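Local coordinates for bacterial bifunctional deaminase-reductase C-terminal domain-containing protein (PDB 2P4G) that is a pyrimidine reductase-like protein that may act as an NADP-dependent 5-amino-6-(5-phosphoribosylamino)uracil reductase in riboflavin biosynthesis, at the interface of chains A and B. Sequence-based numbering; all coordinates share one arbitrary frame. Chains: chain A/B, Hypothetical protein.

Contact 1: the interface of chains A and B. Residues chain A 42, 45-46, 212, 214, 228-229; chain B 44-46, 220.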
ATOM      1  N   THR A  42      -3.249   5.773   3.174  1.00 75.33           N
ATOM      2  CA  THR A  42      -3.550   4.385   2.855  1.00 73.91           C
ATOM      3  C   THR A  42      -3.088   3.483   3.992  1.00 73.26           C
ATOM      4  O   THR A  42      -2.130   3.804   4.695  1.00 73.14           O
ATOM      5  CB  THR A  42      -2.829   3.956   1.530  1.00 75.06           C
ATOM      6  OG1 THR A  42      -3.186   2.611   1.197  1.00 73.44           O
ATOM      7  CG2 THR A  42      -1.287   4.082   1.645  1.00 69.98           C
ATOM      8  N   ASN A  45      -1.632  -2.128   3.047  1.00 66.84           N
ATOM      9  CA  ASN A  45      -2.123  -2.949   1.969  1.00 65.76           C
ATOM     10  C   ASN A  45      -3.084  -2.230   1.000  1.00 64.71           C
ATOM     11  O   ASN A  45      -3.807  -2.872   0.265  1.00 64.51           O
ATOM     12  CB  ASN A  45      -2.704  -4.258   2.545  1.00 63.57           C
ATOM     13  CG  ASN A  45      -3.978  -4.051   3.318  1.00 67.38           C
ATOM     14  OD1 ASN A  45      -4.119  -3.111   4.119  1.00 61.28           O
ATOM     15  ND2 ASN A  45      -4.934  -4.919   3.058  1.00 64.52           N
ATOM     16  N   GLY A  46      -3.084  -0.901   0.994  1.00 68.10           N
ATOM     17  CA  GLY A  46      -3.741  -0.151  -0.071  1.00 68.93           C
ATOM     18  C   GLY A  46      -5.203   0.205   0.059  1.00 70.21           C
ATOM     19  O   GLY A  46      -5.845   0.537  -0.945  1.00 70.34           O
ATOM     20  N   LEU A 212       2.992  13.295  -5.560  1.00 73.16           N
ATOM     21  CA  LEU A 212       2.094  12.619  -4.654  1.00 74.49           C
ATOM     22  C   LEU A 212       2.659  12.708  -3.246  1.00 73.91           C
ATOM     23  O   LEU A 212       3.822  12.391  -3.037  1.00 72.23           O
ATOM     24  CB  LEU A 212       1.978  11.153  -5.082  1.00 73.72           C
ATOM     25  CG  LEU A 212       1.179  10.174  -4.235  1.00 76.51           C
ATOM     26  CD1 LEU A 212      -0.262  10.623  -4.083  1.00 72.75           C
ATOM     27  CD2 LEU A 212       1.294   8.818  -4.893  1.00 70.04           C
ATOM     28  N   LEU A 214       1.944  10.768   0.014  1.00 74.80           N
ATOM     29  CA  LEU A 214       1.264   9.553   0.465  1.00 72.30           C
ATOM     30  C   LEU A 214       1.709   9.265   1.881  1.00 73.51           C
ATOM     31  O   LEU A 214       2.916   9.220   2.177  1.00 70.92           O
ATOM     32  CB  LEU A 214       1.579   8.372  -0.449  1.00 73.44           C
ATOM     33  CG  LEU A 214       0.944   7.017  -0.080  1.00 77.76           C
ATOM     34  CD1 LEU A 214      -0.538   7.022  -0.363  1.00 68.47           C
ATOM     35  CD2 LEU A 214       1.643   5.886  -0.835  1.00 69.94           C
ATOM     36  N   LEU A 228      -6.980   2.297  -2.922  1.00 69.92           N
ATOM     37  CA  LEU A 228      -6.417   3.620  -2.920  1.00 69.11           C
ATOM     38  C   LEU A 228      -6.689   4.394  -4.214  1.00 70.22           C
ATOM     39  O   LEU A 228      -7.037   5.572  -4.159  1.00 71.55           O
ATOM     40  CB  LEU A 228      -4.910   3.524  -2.677  1.00 69.43           C
ATOM     41  CG  LEU A 228      -4.084   4.806  -2.611  1.00 71.47           C
ATOM     42  CD1 LEU A 228      -4.680   5.759  -1.539  1.00 71.85           C
ATOM     43  CD2 LEU A 228      -2.626   4.447  -2.347  1.00 69.03           C
ATOM     44  N   PHE A 229      -6.507   3.750  -5.365  1.00 70.85           N
ATOM     45  CA  PHE A 229      -6.658   4.432  -6.636  1.00 71.71           C
ATOM     46  C   PHE A 229      -7.848   3.940  -7.444  1.00 73.56           C
ATOM     47  O   PHE A 229      -7.859   4.020  -8.673  1.00 72.55           O
ATOM     48  CB  PHE A 229      -5.351   4.368  -7.430  1.00 70.53           C
ATOM     49  CG  PHE A 229      -4.223   5.102  -6.768  1.00 71.15           C
ATOM     50  CD1 PHE A 229      -4.436   6.345  -6.178  1.00 73.76           C
ATOM     51  CD2 PHE A 229      -2.966   4.558  -6.712  1.00 69.19           C
ATOM     52  CE1 PHE A 229      -3.401   7.023  -5.562  1.00 80.22           C
ATOM     53  CE2 PHE A 229      -1.941   5.214  -6.091  1.00 68.05           C
ATOM     54  CZ  PHE A 229      -2.148   6.457  -5.513  1.00 72.69           C
TER
ATOM     55  N   ILE B  44       2.771   0.975  -4.059  1.00 69.01           N
ATOM     56  CA  ILE B  44       2.238   1.907  -3.073  1.00 68.57           C
ATOM     57  C   ILE B  44       0.720   1.750  -2.860  1.00 68.78           C
ATOM     58  O   ILE B  44       0.181   2.083  -1.792  1.00 71.51           O
ATOM     59  CB  ILE B  44       2.578   3.381  -3.390  1.00 68.27           C
ATOM     60  CG1 ILE B  44       1.921   3.852  -4.695  1.00 71.28           C
ATOM     61  CG2 ILE B  44       4.106   3.578  -3.384  1.00 67.30           C
ATOM     62  CD1 ILE B  44       1.485   5.312  -4.689  1.00 62.29           C
ATOM     63  N   ASN B  45       0.042   1.223  -3.870  1.00 66.84           N
ATOM     64  CA  ASN B  45      -1.372   0.961  -3.779  1.00 65.76           C
ATOM     65  C   ASN B  45      -1.735  -0.511  -3.495  1.00 64.71           C
ATOM     66  O   ASN B  45      -2.858  -0.918  -3.716  1.00 64.51           O
ATOM     67  CB  ASN B  45      -2.082   1.536  -5.022  1.00 63.57           C
ATOM     68  CG  ASN B  45      -1.758   0.789  -6.287  1.00 67.38           C
ATOM     69  OD1 ASN B  45      -0.602   0.426  -6.563  1.00 61.28           O
ATOM     70  ND2 ASN B  45      -2.793   0.524  -7.058  1.00 64.52           N
ATOM     71  N   GLY B  46      -0.789  -1.301  -2.999  1.00 68.10           N
ATOM     72  CA  GLY B  46      -1.115  -2.611  -2.442  1.00 68.93           C
ATOM     73  C   GLY B  46      -1.151  -3.819  -3.349  1.00 70.21           C
ATOM     74  O   GLY B  46      -1.732  -4.845  -2.977  1.00 70.34           O
ATOM     75  N   ILE B 220       2.814   2.498  -9.038  1.00 72.68           N
ATOM     76  CA  ILE B 220       1.357   2.427  -8.942  1.00 71.13           C
ATOM     77  C   ILE B 220       0.907   1.397  -9.944  1.00 69.08           C
ATOM     78  O   ILE B 220       1.310   1.456 -11.072  1.00 69.33           O
ATOM     79  CB  ILE B 220       0.701   3.745  -9.346  1.00 69.10           C
ATOM     80  CG1 ILE B 220       1.097   4.852  -8.359  1.00 69.58           C
ATOM     81  CG2 ILE B 220      -0.799   3.555  -9.495  1.00 64.45           C
ATOM     82  CD1 ILE B 220       0.458   6.190  -8.623  1.00 63.53           C
TER
HETATM   83  O   HOH W   1      -5.543   1.139  -5.816  1.00 53.87           O
HETATM   84  O   HOH W   2      -4.214  -4.606  -1.447  1.00 54.85           O
HETATM   85  O   HOH W   3      -5.315  -0.814  -3.486  1.00 54.85           O

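Contact 2: the interface of chains A and B. Residues chain A 201, 229, 233, 236-237; chain B 220-223.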
ATOM      1  N   ARG A 201      -7.568   8.450  -9.378  1.00 71.97           N
ATOM      2  CA  ARG A 201      -7.533   7.612 -10.576  1.00 71.34           C
ATOM      3  C   ARG A 201      -7.702   8.413 -11.861  1.00 70.26           C
ATOM      4  O   ARG A 201      -6.915   8.271 -12.795  1.00 71.30           O
ATOM      5  CB  ARG A 201      -8.623   6.543 -10.467  1.00 72.16           C
ATOM      6  CG  ARG A 201      -8.668   5.493 -11.601  1.00 70.28           C
ATOM      7  CD  ARG A 201      -7.326   4.830 -11.831  1.00 71.12           C
ATOM      8  NE  ARG A 201      -7.415   3.607 -12.644  1.00 73.13           N
ATOM      9  CZ  ARG A 201      -7.886   2.443 -12.200  1.00 72.70           C
ATOM     10  NH1 ARG A 201      -8.315   2.338 -10.953  1.00 77.10           N
ATOM     11  NH2 ARG A 201      -7.938   1.376 -12.996  1.00 77.88           N
ATOM     12  N   PHE A 229      -6.507   3.750  -5.365  1.00 70.85           N
ATOM     13  CA  PHE A 229      -6.658   4.432  -6.636  1.00 71.71           C
ATOM     14  C   PHE A 229      -7.848   3.940  -7.444  1.00 73.56           C
ATOM     15  O   PHE A 229      -7.859   4.020  -8.673  1.00 72.55           O
ATOM     16  CB  PHE A 229      -5.351   4.368  -7.430  1.00 70.53           C
ATOM     17  CG  PHE A 229      -4.223   5.102  -6.768  1.00 71.15           C
ATOM     18  CD1 PHE A 229      -4.436   6.345  -6.178  1.00 73.76           C
ATOM     19  CD2 PHE A 229      -2.966   4.558  -6.712  1.00 69.19           C
ATOM     20  CE1 PHE A 229      -3.401   7.023  -5.562  1.00 80.22           C
ATOM     21  CE2 PHE A 229      -1.941   5.214  -6.091  1.00 68.05           C
ATOM     22  CZ  PHE A 229      -2.148   6.457  -5.513  1.00 72.69           C
ATOM     23  N   SER A 233     -12.029  -0.511 -12.816  1.00108.10           N
ATOM     24  CA  SER A 233     -11.005  -1.181 -13.633  1.00108.96           C
ATOM     25  C   SER A 233     -10.984  -0.750 -15.097  1.00109.52           C
ATOM     26  O   SER A 233      -9.934  -0.868 -15.755  1.00110.33           O
ATOM     27  CB  SER A 233     -11.181  -2.713 -13.551  1.00108.41           C
ATOM     28  N   SER A 236      -6.928   0.352 -17.325  1.00 91.70           N
ATOM     29  CA  SER A 236      -5.824   0.016 -16.452  1.00 88.81           C
ATOM     30  C   SER A 236      -4.627   0.911 -16.685  1.00 87.90           C
ATOM     31  O   SER A 236      -4.424   1.405 -17.785  1.00 87.55           O
ATOM     32  CB  SER A 236      -5.377  -1.409 -16.747  1.00 87.07           C
ATOM     33  OG  SER A 236      -4.497  -1.411 -17.844  1.00 84.85           O
ATOM     34  N   PHE A 237      -3.800   1.081 -15.660  1.00 87.69           N
ATOM     35  CA  PHE A 237      -2.468   1.643 -15.880  1.00 87.49           C
ATOM     36  C   PHE A 237      -1.495   1.398 -14.741  1.00 85.86           C
ATOM     37  O   PHE A 237      -1.890   1.208 -13.590  1.00 84.33           O
ATOM     38  CB  PHE A 237      -2.549   3.148 -16.115  1.00 89.21           C
ATOM     39  CG  PHE A 237      -2.755   3.937 -14.867  1.00 86.38           C
ATOM     40  CD1 PHE A 237      -1.665   4.336 -14.106  1.00 89.65           C
ATOM     41  CD2 PHE A 237      -4.025   4.266 -14.456  1.00 82.93           C
ATOM     42  CE1 PHE A 237      -1.824   5.035 -12.963  1.00 83.68           C
ATOM     43  CE2 PHE A 237      -4.209   4.973 -13.330  1.00 89.70           C
ATOM     44  CZ  PHE A 237      -3.107   5.366 -12.560  1.00 96.56           C
TER
ATOM     45  N   ILE B 220       2.814   2.498  -9.038  1.00 72.68           N
ATOM     46  CA  ILE B 220       1.357   2.427  -8.942  1.00 71.13           C
ATOM     47  C   ILE B 220       0.907   1.397  -9.944  1.00 69.08           C
ATOM     48  O   ILE B 220       1.310   1.456 -11.072  1.00 69.33           O
ATOM     49  CB  ILE B 220       0.701   3.745  -9.346  1.00 69.10           C
ATOM     50  CG1 ILE B 220       1.097   4.852  -8.359  1.00 69.58           C
ATOM     51  CG2 ILE B 220      -0.799   3.555  -9.495  1.00 64.45           C
ATOM     52  CD1 ILE B 220       0.458   6.190  -8.623  1.00 63.53           C
ATOM     53  N   ILE B 221       0.082   0.454  -9.512  1.00 70.37           N
ATOM     54  CA  ILE B 221      -0.446  -0.614 -10.368  1.00 70.76           C
ATOM     55  C   ILE B 221      -1.968  -0.650 -10.211  1.00 71.27           C
ATOM     56  O   ILE B 221      -2.482  -0.960  -9.121  1.00 70.06           O
ATOM     57  CB  ILE B 221       0.158  -1.975  -9.981  1.00 71.42           C
ATOM     58  CG1 ILE B 221       1.703  -1.914 -10.106  1.00 72.93           C
ATOM     59  CG2 ILE B 221      -0.446  -3.081 -10.851  1.00 66.54           C
ATOM     60  CD1 ILE B 221       2.468  -3.062  -9.443  1.00 70.58           C
ATOM     61  N   CYS B 222      -2.668  -0.268 -11.281  1.00 72.27           N
ATOM     62  CA  CYS B 222      -4.132  -0.298 -11.362  1.00 72.28           C
ATOM     63  C   CYS B 222      -4.571  -1.086 -12.578  1.00 74.59           C
ATOM     64  O   CYS B 222      -4.151  -0.777 -13.690  1.00 76.61           O
ATOM     65  CB  CYS B 222      -4.697   1.090 -11.517  1.00 71.11           C
ATOM     66  SG  CYS B 222      -4.320   2.093 -10.159  1.00 69.78           S
ATOM     67  N   PRO B 223      -5.447  -2.081 -12.386  1.00 75.13           N
ATOM     68  CA  PRO B 223      -6.002  -2.497 -11.114  1.00 73.12           C
ATOM     69  C   PRO B 223      -4.958  -3.195 -10.312  1.00 70.75           C
ATOM     70  O   PRO B 223      -3.957  -3.628 -10.853  1.00 70.00           O
ATOM     71  CB  PRO B 223      -7.110  -3.480 -11.523  1.00 73.27           C
ATOM     72  CG  PRO B 223      -7.360  -3.217 -12.948  1.00 77.07           C
ATOM     73  CD  PRO B 223      -6.024  -2.862 -13.488  1.00 76.54           C
TER

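Contact 1: the interface of chains A and B
The ring of A:Phe229 wedges its CD2–CE2 edge between B:Asn45 and B:Ile220, with B:Ile44 CD1 ahead of it in plane. B:Ile220 crosses the ring at about a right angle, its methyls CG2 and CD1 lying towards one face and CD1 3.6 Å from A:Phe229 CE2. B:Asn45, off the rim towards the opposite face, also crosses at about a right angle, its methylene CB 3.6 Å from A:Phe229 CD2; its amide plane is turned 33° from the ring, so the contact is not a parallel stack. On that same face A:Leu228 CG lies 3.7 Å above the plane, over the ring centre, backing it from within chain A and helping hold the ring in place.

B:Ile44 also inserts among leucines. CG1 sits between its backbone N and carbonyl carbon (chi1 64°), and the chain ends tip to tip with A:Leu212, CD1 being 3.5 Å from A:Leu212 CD2. A:Leu214 comes obliquely with CD2 against CB of the isoleucine. Branched aliphatic chains suit such a place, filling it without polar groups to satisfy.

No N or O of one chain lies within bonding reach of the other here; polar atoms meet through water. Water 1, 3.1 Å from B:Asn45 ND2, also takes the backbone N-H of A:Phe229 and passes on to water 3, which links A:Gly46 O with B:Asn45 O. Water 2, 2.9 Å from B:Gly46 O, also meets A:Asn45 O, the same link with the chains exchanged. The glycines, without side chains, let the two backbones approach, A:Gly46 CA lying 3.8 Å from B:Asn45 O. In the fold, the 44-46 loop follows strand 35-43 and packs against strand 211-217 and the loop carrying A:Phe229 of the other chain.

Contact 2: the interface of chains A and B
A:Phe237 N donates to the carbonyl O of B:Cys222 at 2.7 Å, and B:Cys222 N returns a bond to A:Phe237 O at 2.8 Å. The pair forms an antiparallel bridge between strand 237-248 of one chain and strand 219-222 of the other; the first bond is noticeably bent, 136° at the hydrogen.

Beside this bridge the side chain of B:Cys222 lies under the guanidinium of A:Arg201. B:Cys222 CB sits over the centre of one face, 3.5 Å from A:Arg201 CZ. From another side the same CB faces the A:Phe237 ring, 4.3 Å above its plane and offset towards the rim. The arginine chain starts with CG anti to its backbone N (chi1 -176°) and bends at chi2, bringing the flat group over the cysteine. A:Phe229 O lies at the guanidinium edge, close to its plane, and accepts from A:Arg201 NH1 at 2.9 Å, which helps fix its rotation and ties helix 197-206 to the loop beneath. The short cysteine chain suits this place, its CB under the arginine face and SG against the A:Phe229 methylene CB.

The ring of A:Phe237 touches B:Ile220 obliquely, A:Phe237 CE1 being 3.9 Å from B:Ile220 CG2. Beyond the bridge, B:Pro223, which follows a cis peptide bond, sets its ring carbon CD 3.6 Å from A:Ser236 CB and turns CG toward CB of A:Ser233, whose side chain is incomplete. The compact A:Ser236 lets the rigid proline ring lie close. Together these contacts pair strand edges of the two subunits and probably help stabilise the dimer seen in the crystal.

The C-alpha centres of contact 1 and contact 2 lie about 10 Å apart, and the two patches meet at A:Phe229 and B:Ile220, so they are neighbouring parts of one continuous surface. Contact 1 is apolar packing with bridging waters, whereas contact 2 adds direct backbone pairing between strands. B:Ile220 of strand 219-222 serves both, and B:Cys222, at the strand's end, serves contact 2. Because the interface is two-fold symmetric, each patch recurs with the chains exchanged. This pairing is consistent with a dimer, although the structure alone does not show that it is the form in solution.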